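Local coordinates for protein EH1AB1 (Metagenome, PDB 6RB0) that probably hydrolyses carboxylic esters, as an alpha/beta hydrolase with an HGGG oxyanion motif like that of hormone-sensitive lipase relatives, and is captured here with a phosphonate inhibitor, at residues V64-N69 / R83-G88; Y99-G104 / I131-A136; V184-R189 / T254-L259; E220-S225 / A267-L272. All coordinates share one frame; numbering follows the deposited sequence.

Interaction 1 of 4, residues V64-N69 / R83-G88; sequences VAEVAN and RYRPLG
An antiparallel beta hairpin, strand 66-73 returning as strand 78-85, is joined here by a ladder of backbone bonds at one margin of the alpha/beta hydrolase sheet, where strand 66-73 is the outermost strand within the chain. Ala68 and Arg83 form its regular hydrogen-bonded pair, Ala68 N giving to Arg83 O at 2.8 Å and Arg83 N giving back to Ala68 O. The next pair, Val67 and Tyr84, is non-hydrogen-bonded, and its side chains lie side by side on the face turned to helix 114-124, with Val67 CG2 4.0 Å from Tyr84 CD2. A beta-branched valine is at home in a strand, and the long tyrosine fills the buried side while its hydroxyl bonds to Asp114. Glu66, Ala68, Arg83 and Arg85 share the other face. There the short methyl of Ala68 allows the Arg83 chain, bent at its third torsion (chi3 -71°), to fold past it, Arg83 NE lying 4.0 Å from Ala68 CB, while NH1 bonds to Gln127. Glu66 OE2 stands 4.4 Å from Arg83 NH2 and well off the guanidinium plane, an attraction of charges without a directed bond. Arg85 sends NH2 to Ala91 O. Arg85 N meets Glu66 O at 2.8 Å almost straight (176°), whereas the bond from Ala65 N to Arg85 O, 2.9 Å long, is bent to 141°.

Interaction 2 of 4, residues Y99-G104 / I131-A136; sequences YYHGGG and IDYRLA. With MHH (methyl hydrogen (R)-hexylphosphonate), chain E.
Ile131 N donates to Tyr99 O at 3.0 Å where the parallel strands 94-100 and 127-132 near their ends, and residues 99-102 and 131-135 run in directions 27° apart. A water continues the link, accepting from His101 N and donating to both Tyr99 O and Ile131 O. On one face of the sheet Tyr100 and Ile131 lie side by side, ring atom CD1 of Tyr100 4.0 Å from Ile131 CB, flat and branched apolar surfaces suited to the cover of helix 143-157. Beyond the strands, the imidazole of His101 and the phenol of Tyr133 form an offset stack, planes 11° apart. His101 reaches it with CG between its own backbone N and carbonyl carbon (chi1 72°). Tyr133 OH donates to His101 O at 2.6 Å, giving that buried residue's carbonyl a partner. His101 opens the HGGG sequence characteristic of hormone-sensitive lipase-like hydrolases, whose glycines shape the oxyanion hole. His101 ND1 donates in the ring plane to Gly102 O, 2.6 Å away, fixing the ring's rotation, while NE2 meets a second water that donates to Asp132 OD1 and Tyr133 O. At Gly103 a CB would jam against the preceding carbonyl O, and the positive phi of Gly104 favours glycine. Both turn their N-H groups to one phosphonate oxygen: Gly103 N lies 2.7 Å and Gly104 N 2.6 Å from O2 of the inhibitor, which Ala176 N also binds.

Interaction 3 of 4, residues V184-R189 / T254-L259; sequences VCQACR and TDFTGL
Arg189 lays one face of its guanidinium under Leu259 CD2, which sits toward the rim, and turns its edge to the backbone carbonyls of Asp255 and Thr257. The arginine starts with CG anti to the backbone N, then bends at its second and third torsions (chi2 -92°), which carries the flat group across to the loop. Arg189 NH1 donates to Thr257 O at 2.7 Å, the acceptor within the guanidinium plane. Arg189 NH1 also gives to Asp255 O, 2.7 Å away, but comes from above that carbonyl's plane, 56° out of it. Asp255 OD2 adds a salt bridge 3.2 Å from Arg189 NH1, off the guanidinium plane. Putting a leucine here would probably leave both carbonyls and the Asp255 carboxylate without their shared cationic partner. Leu259 CD2 also meets Gln186 CA at 3.9 Å, an apolar branch against the helix surface; the glutamine amide turns to Pro250 O and Tyr279. Within the loop, Asp255 OD1 accepts from Thr257 OG1 at 2.5 Å and from Thr257 N at 3.0 Å. Gly258, at positive phi, suits the third place of the turn Phe256-Leu259. The result is an Asx turn running into a type II beta turn, packed on helix 176-190 just before strand 262-267.

Interaction 4 of 4, residues E220-S225 / A267-L272; sequences EGYFLS and AGYDPL. With MHH (methyl hydrogen (R)-hexylphosphonate), chain F.
The rings of Tyr222 and Tyr269 lie with planes 23° apart but slid so far that they barely overlap, Tyr222 CE1 meeting Tyr269 CD1 at 3.5 Å. Both rings also pack on Phe218, so broad flat side chains fit this partly exposed site. Replacing Tyr222 with an alanine would probably open a gap beside Tyr269 and deprive Phe218 of its edge-to-face partner. Leu224 and Pro271 supply the apolar packing: Leu224, its CG anti to the backbone N (chi1 175°), extends CD2 to within 3.9 Å of Pro271 CG. Polar linkage is indirect, through a water that donates to Tyr222 O at 2.8 Å and to Tyr269 O at 2.6 Å. A covalent bond of 1.7 Å joins Ser225 OG to atom P of a second hexylphosphonate, so this serine has reacted; Tyr222 N gives a weak hydrogen bond to O2 of the phosphonate. In 267-272, Asp270 OD1 accepts from Leu272 N at 2.8 Å as a helix cap, while OD2 bonds to His300, consistent with the acid of a Ser-His-Asp triad. The contact thus joins the loop between helices 213-217 and 226-236 to the turn leading from strand 262-267 into helix 273-285.

In the fold
From the N terminus, interaction 1 closes the short hairpin of strands 66-73 and 78-85. Strand 78-85 lies beside strand 127-132, bringing interaction 2 into the same sheet, although nearest atoms of the two contacts stay about 7 Å apart. Interaction 2 closes a beta-alpha-beta unit around helix 114-124. Both finish before the later pair begins. Interactions 3 and 4 cross, 220-225 falling between 184-189 and 254-259, with nearest atoms about 13 Å apart. Interaction 3 ties helix 176-190 to the loop before strand 262-267; interaction 4 ties the loop before helix 226-236 to that before helix 273-285. Interaction 3 meets interaction 2 where Val184 packs on Tyr100, whereas interactions 1 and 4 lie on opposite sides of the chain's centre.

Interaction 1 of 4, residues V64-N69 / R83-G88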
# COMPACT_ATOMS: atom_id res chain seq x y z
N VAL A 64 -19.93 -0.30 15.07
CA VAL A 64 -20.12 0.46 13.81
C VAL A 64 -21.39 1.29 13.99
O VAL A 64 -22.04 1.15 15.04
CB VAL A 64 -20.17 -0.49 12.60
CG1 VAL A 64 -18.84 -1.21 12.41
CG2 VAL A 64 -21.30 -1.49 12.69
N ALA A 65 -21.70 2.14 13.02
CA ALA A 65 -22.86 3.06 13.05
C ALA A 65 -24.15 2.23 12.96
O ALA A 65 -25.14 2.60 13.62
CB ALA A 65 -22.76 4.04 11.91
N GLU A 66 -24.11 1.16 12.18
CA GLU A 66 -25.32 0.39 11.81
C GLU A 66 -24.92 -0.92 11.14
O GLU A 66 -24.00 -0.90 10.30
CB GLU A 66 -26.18 1.24 10.89
CG GLU A 66 -27.59 0.74 10.74
CD GLU A 66 -28.26 1.41 9.55
OE1 GLU A 66 -29.03 2.37 9.78
OE2 GLU A 66 -27.95 1.02 8.40
N VAL A 67 -25.58 -2.01 11.51
CA VAL A 67 -25.45 -3.34 10.84
C VAL A 67 -26.82 -3.72 10.29
O VAL A 67 -27.78 -3.67 11.06
CB VAL A 67 -24.90 -4.42 11.78
CG1 VAL A 67 -24.81 -5.77 11.09
CG2 VAL A 67 -23.53 -4.03 12.31
N ALA A 68 -26.87 -4.08 9.02
CA ALA A 68 -28.11 -4.48 8.31
C ALA A 68 -27.96 -5.91 7.79
O ALA A 68 -26.91 -6.25 7.23
CB ALA A 68 -28.40 -3.51 7.21
N ASN A 69 -29.01 -6.71 8.00
CA ASN A 69 -29.11 -8.11 7.52
C ASN A 69 -30.26 -8.19 6.52
O ASN A 69 -31.33 -7.64 6.80
CB ASN A 69 -29.27 -9.08 8.69
CG ASN A 69 -27.98 -9.18 9.46
OD1 ASN A 69 -27.01 -9.75 8.98
ND2 ASN A 69 -27.94 -8.56 10.63
N ARG A 83 -24.61 -5.60 5.84
CA ARG A 83 -24.07 -4.25 5.57
C ARG A 83 -23.58 -3.66 6.88
O ARG A 83 -24.27 -3.78 7.90
CB ARG A 83 -25.12 -3.33 4.95
CG ARG A 83 -25.78 -3.92 3.72
CD ARG A 83 -26.40 -2.85 2.85
NE ARG A 83 -27.57 -2.28 3.49
CZ ARG A 83 -27.71 -1.01 3.88
NH1 ARG A 83 -26.74 -0.13 3.69
NH2 ARG A 83 -28.84 -0.62 4.43
N TYR A 84 -22.39 -3.07 6.83
CA TYR A 84 -21.76 -2.40 7.98
C TYR A 84 -21.56 -0.94 7.60
O TYR A 84 -20.82 -0.66 6.64
CB TYR A 84 -20.44 -3.08 8.34
CG TYR A 84 -20.49 -4.57 8.56
CD1 TYR A 84 -20.34 -5.45 7.49
CD2 TYR A 84 -20.59 -5.10 9.83
CE1 TYR A 84 -20.32 -6.82 7.69
CE2 TYR A 84 -20.58 -6.47 10.05
CZ TYR A 84 -20.44 -7.33 8.97
OH TYR A 84 -20.41 -8.68 9.17
N ARG A 85 -22.24 -0.05 8.31
CA ARG A 85 -22.14 1.41 8.13
C ARG A 85 -21.04 1.92 9.06
O ARG A 85 -21.09 1.69 10.26
CB ARG A 85 -23.52 2.01 8.39
CG ARG A 85 -23.86 3.21 7.52
CD ARG A 85 -25.14 3.94 7.93
NE ARG A 85 -25.04 5.34 7.59
CZ ARG A 85 -25.01 5.83 6.34
NH1 ARG A 85 -25.09 5.03 5.28
NH2 ARG A 85 -24.89 7.13 6.17
N PRO A 86 -19.98 2.58 8.55
CA PRO A 86 -18.87 3.03 9.40
C PRO A 86 -19.25 4.17 10.36
O PRO A 86 -20.00 5.02 9.95
CB PRO A 86 -17.83 3.57 8.42
CG PRO A 86 -18.64 3.97 7.21
CD PRO A 86 -19.78 2.96 7.14
N LEU A 87 -18.73 4.14 11.59
CA LEU A 87 -18.83 5.25 12.57
C LEU A 87 -18.42 6.56 11.90
O LEU A 87 -17.42 6.56 11.15
CB LEU A 87 -17.92 4.97 13.77
CG LEU A 87 -18.44 3.94 14.77
CD1 LEU A 87 -17.41 3.69 15.87
CD2 LEU A 87 -19.77 4.38 15.38
N GLY A 88 -19.20 7.62 12.12
CA GLY A 88 -18.85 9.02 11.84
C GLY A 88 -19.14 9.43 10.41
O GLY A 88 -18.81 10.58 10.06

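Interaction 2 of 4, residues Y99-G104 / I131-A136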
# COMPACT_ATOMS: atom_id res chain seq x y z
N TYR A 99 -17.55 -7.64 0.22
CA TYR A 99 -16.53 -8.52 0.84
C TYR A 99 -16.97 -9.98 0.74
O TYR A 99 -18.11 -10.32 1.12
CB TYR A 99 -16.28 -8.16 2.30
CG TYR A 99 -15.04 -8.82 2.85
CD1 TYR A 99 -15.11 -10.02 3.55
CD2 TYR A 99 -13.79 -8.26 2.65
CE1 TYR A 99 -13.97 -10.63 4.04
CE2 TYR A 99 -12.64 -8.85 3.14
CZ TYR A 99 -12.73 -10.05 3.84
OH TYR A 99 -11.59 -10.62 4.31
N TYR A 100 -16.05 -10.82 0.28
CA TYR A 100 -16.22 -12.28 0.18
C TYR A 100 -15.26 -12.96 1.17
O TYR A 100 -14.03 -12.93 0.94
CB TYR A 100 -15.95 -12.73 -1.25
CG TYR A 100 -16.71 -11.99 -2.32
CD1 TYR A 100 -18.07 -12.18 -2.50
CD2 TYR A 100 -16.05 -11.16 -3.20
CE1 TYR A 100 -18.77 -11.52 -3.50
CE2 TYR A 100 -16.73 -10.50 -4.22
CZ TYR A 100 -18.09 -10.68 -4.36
OH TYR A 100 -18.76 -10.03 -5.36
N HIS A 101 -15.81 -13.56 2.23
CA HIS A 101 -15.04 -14.31 3.25
C HIS A 101 -14.22 -15.42 2.59
O HIS A 101 -14.62 -15.91 1.52
CB HIS A 101 -15.97 -14.89 4.34
CG HIS A 101 -16.80 -16.04 3.88
ND1 HIS A 101 -16.29 -17.33 3.78
CD2 HIS A 101 -18.09 -16.11 3.48
CE1 HIS A 101 -17.24 -18.13 3.34
NE2 HIS A 101 -18.35 -17.42 3.16
N GLY A 102 -13.11 -15.81 3.22
CA GLY A 102 -12.32 -17.00 2.84
C GLY A 102 -12.86 -18.26 3.49
O GLY A 102 -13.84 -18.17 4.26
N GLY A 103 -12.21 -19.38 3.20
CA GLY A 103 -12.54 -20.73 3.71
C GLY A 103 -12.58 -21.77 2.60
O GLY A 103 -13.41 -22.69 2.69
N GLY A 104 -11.74 -21.62 1.58
CA GLY A 104 -11.51 -22.61 0.52
C GLY A 104 -12.76 -22.93 -0.26
O GLY A 104 -12.78 -23.97 -0.92
N ILE A 131 -20.88 -11.02 1.96
CA ILE A 131 -21.77 -11.88 1.13
C ILE A 131 -21.66 -13.31 1.64
O ILE A 131 -20.54 -13.78 1.89
CB ILE A 131 -21.39 -11.75 -0.36
CG1 ILE A 131 -21.48 -10.30 -0.82
CG2 ILE A 131 -22.23 -12.68 -1.21
CD1 ILE A 131 -22.86 -9.69 -0.72
N ASP A 132 -22.82 -13.95 1.79
CA ASP A 132 -22.95 -15.36 2.23
C ASP A 132 -23.21 -16.19 0.98
O ASP A 132 -24.38 -16.49 0.67
CB ASP A 132 -24.01 -15.49 3.32
CG ASP A 132 -23.94 -16.80 4.08
OD1 ASP A 132 -22.84 -17.12 4.60
OD2 ASP A 132 -24.99 -17.49 4.16
N TYR A 133 -22.15 -16.48 0.23
CA TYR A 133 -22.22 -17.20 -1.06
C TYR A 133 -22.37 -18.70 -0.76
O TYR A 133 -21.99 -19.13 0.34
CB TYR A 133 -21.02 -16.86 -1.93
CG TYR A 133 -19.67 -17.12 -1.29
CD1 TYR A 133 -18.95 -16.11 -0.68
CD2 TYR A 133 -19.11 -18.38 -1.33
CE1 TYR A 133 -17.71 -16.35 -0.09
CE2 TYR A 133 -17.87 -18.64 -0.76
CZ TYR A 133 -17.16 -17.62 -0.15
OH TYR A 133 -15.94 -17.88 0.39
N ARG A 134 -22.90 -19.45 -1.72
CA ARG A 134 -23.08 -20.92 -1.59
C ARG A 134 -21.70 -21.58 -1.48
O ARG A 134 -20.74 -21.10 -2.14
CB ARG A 134 -23.88 -21.50 -2.75
CG ARG A 134 -25.39 -21.29 -2.63
CD ARG A 134 -26.08 -21.78 -3.88
NE ARG A 134 -25.59 -21.04 -5.04
CZ ARG A 134 -25.57 -21.48 -6.29
NH1 ARG A 134 -26.05 -22.69 -6.57
NH2 ARG A 134 -25.09 -20.72 -7.26
N LEU A 135 -21.61 -22.61 -0.65
CA LEU A 135 -20.35 -23.31 -0.32
C LEU A 135 -20.39 -24.74 -0.88
O LEU A 135 -21.49 -25.34 -0.96
CB LEU A 135 -20.18 -23.32 1.20
CG LEU A 135 -20.02 -21.95 1.86
CD1 LEU A 135 -20.09 -22.07 3.37
CD2 LEU A 135 -18.71 -21.30 1.44
N ALA A 136 -19.22 -25.23 -1.28
CA ALA A 136 -18.91 -26.66 -1.52
C ALA A 136 -18.84 -27.37 -0.17
O ALA A 136 -18.56 -26.73 0.84
CB ALA A 136 -17.60 -26.77 -2.27
C1 MHH E . -7.59 -20.79 1.08
C2 MHH E . -8.06 -21.94 0.18
C3 MHH E . -7.95 -21.63 -1.31
C7 MHH E . -8.31 -19.73 4.72
P MHH E . -8.76 -19.76 2.02
O1 MHH E . -8.67 -20.43 3.53
O2 MHH E . -10.14 -19.55 1.45
C4 MHH E . -9.09 -22.22 -2.15
C5 MHH E . -8.63 -23.19 -3.23
C6 MHH E . -9.38 -22.92 -4.53
O HOH W 1 -18.49 -12.81 3.16
O HOH W 2 -20.87 -18.22 2.51

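Interaction 3 of 4, residues V184-R189 / T254-L259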
# COMPACT_ATOMS: atom_id res chain seq x y z
N VAL A 184 -14.43 -11.92 -10.13
CA VAL A 184 -15.57 -10.99 -10.38
C VAL A 184 -15.09 -9.88 -11.32
O VAL A 184 -15.84 -9.55 -12.25
CB VAL A 184 -16.19 -10.40 -9.10
CG1 VAL A 184 -17.16 -9.28 -9.43
CG2 VAL A 184 -16.89 -11.45 -8.26
N CYS A 185 -13.91 -9.31 -11.07
CA CYS A 185 -13.36 -8.19 -11.88
C CYS A 185 -13.12 -8.65 -13.32
O CYS A 185 -13.56 -7.94 -14.25
CB CYS A 185 -12.07 -7.63 -11.28
SG CYS A 185 -12.33 -6.82 -9.68
N GLN A 186 -12.46 -9.80 -13.50
CA GLN A 186 -12.19 -10.40 -14.84
C GLN A 186 -13.52 -10.68 -15.55
O GLN A 186 -13.62 -10.33 -16.75
CB GLN A 186 -11.35 -11.66 -14.71
CG GLN A 186 -9.90 -11.38 -14.36
CD GLN A 186 -9.01 -12.56 -14.65
OE1 GLN A 186 -9.39 -13.49 -15.36
NE2 GLN A 186 -7.81 -12.53 -14.09
N ALA A 187 -14.50 -11.26 -14.86
CA ALA A 187 -15.79 -11.66 -15.45
C ALA A 187 -16.49 -10.42 -16.02
O ALA A 187 -16.96 -10.49 -17.17
CB ALA A 187 -16.66 -12.36 -14.44
N CYS A 188 -16.56 -9.33 -15.25
CA CYS A 188 -17.19 -8.05 -15.67
C CYS A 188 -16.42 -7.47 -16.86
O CYS A 188 -17.07 -7.03 -17.83
CB CYS A 188 -17.22 -7.06 -14.52
SG CYS A 188 -18.40 -7.55 -13.25
N ARG A 189 -15.09 -7.46 -16.79
CA ARG A 189 -14.22 -6.98 -17.89
C ARG A 189 -14.50 -7.80 -19.16
O ARG A 189 -14.70 -7.19 -20.22
CB ARG A 189 -12.75 -7.02 -17.46
CG ARG A 189 -11.83 -6.19 -18.35
CD ARG A 189 -11.20 -6.95 -19.49
NE ARG A 189 -10.78 -8.30 -19.14
CZ ARG A 189 -9.54 -8.67 -18.79
NH1 ARG A 189 -8.55 -7.79 -18.71
NH2 ARG A 189 -9.31 -9.94 -18.51
N THR A 254 -4.82 -13.73 -20.15
CA THR A 254 -3.94 -13.28 -21.25
C THR A 254 -3.79 -11.76 -21.18
O THR A 254 -2.72 -11.25 -21.48
CB THR A 254 -4.50 -13.77 -22.60
OG1 THR A 254 -4.00 -15.10 -22.72
CG2 THR A 254 -4.10 -12.96 -23.81
N ASP A 255 -4.86 -11.07 -20.77
CA ASP A 255 -4.95 -9.59 -20.76
C ASP A 255 -5.38 -9.13 -19.36
O ASP A 255 -6.47 -9.54 -18.92
CB ASP A 255 -5.95 -9.12 -21.81
CG ASP A 255 -6.30 -7.64 -21.70
OD1 ASP A 255 -5.36 -6.82 -21.56
OD2 ASP A 255 -7.51 -7.33 -21.74
N PHE A 256 -4.57 -8.28 -18.71
CA PHE A 256 -4.90 -7.67 -17.39
C PHE A 256 -5.34 -6.21 -17.53
O PHE A 256 -5.67 -5.60 -16.50
CB PHE A 256 -3.73 -7.77 -16.42
CG PHE A 256 -3.65 -9.09 -15.70
CD1 PHE A 256 -3.31 -10.25 -16.39
CD2 PHE A 256 -3.90 -9.18 -14.34
CE1 PHE A 256 -3.22 -11.46 -15.74
CE2 PHE A 256 -3.80 -10.40 -13.69
CZ PHE A 256 -3.48 -11.54 -14.39
N THR A 257 -5.38 -5.66 -18.75
CA THR A 257 -5.76 -4.24 -18.97
C THR A 257 -7.27 -4.12 -18.73
O THR A 257 -7.99 -5.11 -18.95
CB THR A 257 -5.38 -3.72 -20.36
OG1 THR A 257 -6.18 -4.44 -21.29
CG2 THR A 257 -3.92 -3.87 -20.69
N GLY A 258 -7.72 -2.95 -18.26
CA GLY A 258 -9.14 -2.67 -17.99
C GLY A 258 -9.61 -3.27 -16.68
O GLY A 258 -10.81 -3.15 -16.38
N LEU A 259 -8.72 -3.92 -15.91
CA LEU A 259 -9.07 -4.41 -14.55
C LEU A 259 -8.94 -3.24 -13.59
O LEU A 259 -8.17 -2.31 -13.83
CB LEU A 259 -8.16 -5.58 -14.14
CG LEU A 259 -8.31 -6.86 -14.95
CD1 LEU A 259 -7.28 -7.89 -14.51
CD2 LEU A 259 -9.72 -7.42 -14.84

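Interaction 4 of 4, residues E220-S225 / A267-L272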
# COMPACT_ATOMS: atom_id res chain seq x y z
N GLU A 220 3.73 -27.76 4.46
CA GLU A 220 3.39 -28.12 5.85
C GLU A 220 4.03 -27.16 6.82
O GLU A 220 5.11 -26.60 6.54
CB GLU A 220 3.92 -29.50 6.24
CG GLU A 220 3.34 -30.65 5.46
CD GLU A 220 4.20 -31.13 4.30
OE1 GLU A 220 5.37 -30.70 4.21
OE2 GLU A 220 3.69 -31.94 3.48
N GLY A 221 3.52 -27.29 8.05
CA GLY A 221 3.97 -26.52 9.22
C GLY A 221 3.35 -25.12 9.36
O GLY A 221 3.77 -24.46 10.34
N TYR A 222 2.37 -24.64 8.54
CA TYR A 222 2.00 -23.18 8.52
C TYR A 222 0.49 -22.91 8.42
O TYR A 222 0.04 -22.15 7.54
CB TYR A 222 2.75 -22.45 7.40
CG TYR A 222 4.23 -22.70 7.45
CD1 TYR A 222 5.04 -21.99 8.32
CD2 TYR A 222 4.80 -23.74 6.74
CE1 TYR A 222 6.39 -22.27 8.43
CE2 TYR A 222 6.16 -24.02 6.82
CZ TYR A 222 6.95 -23.29 7.68
OH TYR A 222 8.29 -23.54 7.79
N PHE A 223 -0.23 -23.31 9.47
CA PHE A 223 -1.71 -23.26 9.61
C PHE A 223 -2.37 -23.91 8.37
O PHE A 223 -2.95 -24.99 8.56
CB PHE A 223 -2.17 -21.84 9.97
CG PHE A 223 -3.66 -21.59 9.94
CD1 PHE A 223 -4.54 -22.28 10.77
CD2 PHE A 223 -4.20 -20.67 9.06
CE1 PHE A 223 -5.90 -22.04 10.72
CE2 PHE A 223 -5.56 -20.43 9.01
CZ PHE A 223 -6.41 -21.12 9.84
N LEU A 224 -2.32 -23.29 7.18
CA LEU A 224 -2.90 -23.84 5.91
C LEU A 224 -1.90 -24.80 5.25
O LEU A 224 -0.90 -24.34 4.71
CB LEU A 224 -3.22 -22.67 4.97
CG LEU A 224 -3.72 -23.05 3.58
CD1 LEU A 224 -5.18 -23.46 3.63
CD2 LEU A 224 -3.52 -21.91 2.58
N SER A 225 -2.18 -26.11 5.34
CA SER A 225 -1.25 -27.14 4.88
C SER A 225 -1.80 -27.73 3.56
O SER A 225 -2.95 -27.49 3.21
CB SER A 225 -0.93 -27.98 6.21
OG SER A 225 -1.10 -27.31 7.53
N ALA A 267 1.08 -12.95 2.88
CA ALA A 267 1.78 -13.32 4.12
C ALA A 267 3.06 -14.07 3.74
O ALA A 267 3.03 -14.83 2.75
CB ALA A 267 0.88 -14.14 5.00
N GLY A 268 4.14 -13.83 4.47
CA GLY A 268 5.48 -14.38 4.18
C GLY A 268 5.51 -15.90 4.15
O GLY A 268 6.17 -16.45 3.25
N TYR A 269 4.81 -16.55 5.10
CA TYR A 269 4.83 -18.02 5.32
C TYR A 269 3.54 -18.65 4.80
O TYR A 269 2.98 -19.55 5.43
CB TYR A 269 5.05 -18.33 6.80
CG TYR A 269 6.48 -18.14 7.21
CD1 TYR A 269 7.40 -19.17 7.06
CD2 TYR A 269 6.93 -16.91 7.68
CE1 TYR A 269 8.73 -19.00 7.42
CE2 TYR A 269 8.26 -16.73 8.05
CZ TYR A 269 9.16 -17.78 7.91
OH TYR A 269 10.47 -17.62 8.24
N ASP A 270 3.09 -18.18 3.64
CA ASP A 270 1.82 -18.61 3.02
C ASP A 270 2.16 -19.32 1.72
O ASP A 270 2.86 -18.76 0.88
CB ASP A 270 0.91 -17.40 2.81
CG ASP A 270 -0.44 -17.72 2.20
OD1 ASP A 270 -0.67 -18.89 1.82
OD2 ASP A 270 -1.26 -16.78 2.10
N PRO A 271 1.71 -20.58 1.50
CA PRO A 271 1.90 -21.23 0.20
C PRO A 271 1.39 -20.39 -0.98
O PRO A 271 1.95 -20.50 -2.05
CB PRO A 271 1.10 -22.54 0.33
CG PRO A 271 0.20 -22.31 1.53
CD PRO A 271 1.02 -21.45 2.46
N LEU A 272 0.37 -19.55 -0.75
CA LEU A 272 -0.26 -18.70 -1.80
C LEU A 272 0.56 -17.43 -2.07
O LEU A 272 0.19 -16.68 -2.99
CB LEU A 272 -1.67 -18.33 -1.37
CG LEU A 272 -2.60 -19.51 -1.09
CD1 LEU A 272 -4.01 -19.03 -0.78
CD2 LEU A 272 -2.60 -20.48 -2.26
C1 MHH F . -0.71 -26.31 10.30
C2 MHH F . -0.42 -26.64 11.79
C3 MHH F . 0.61 -25.80 12.55
C7 MHH F . 0.45 -29.78 9.91
P MHH F . -0.21 -27.45 8.95
O1 MHH F . -0.61 -28.90 9.53
O2 MHH F . 1.21 -27.32 8.56
C4 MHH F . 1.63 -26.68 13.31
C5 MHH F . 2.97 -25.99 13.50
C6 MHH F . 4.16 -26.92 13.27
O HOH W 3 0.48 -19.86 6.01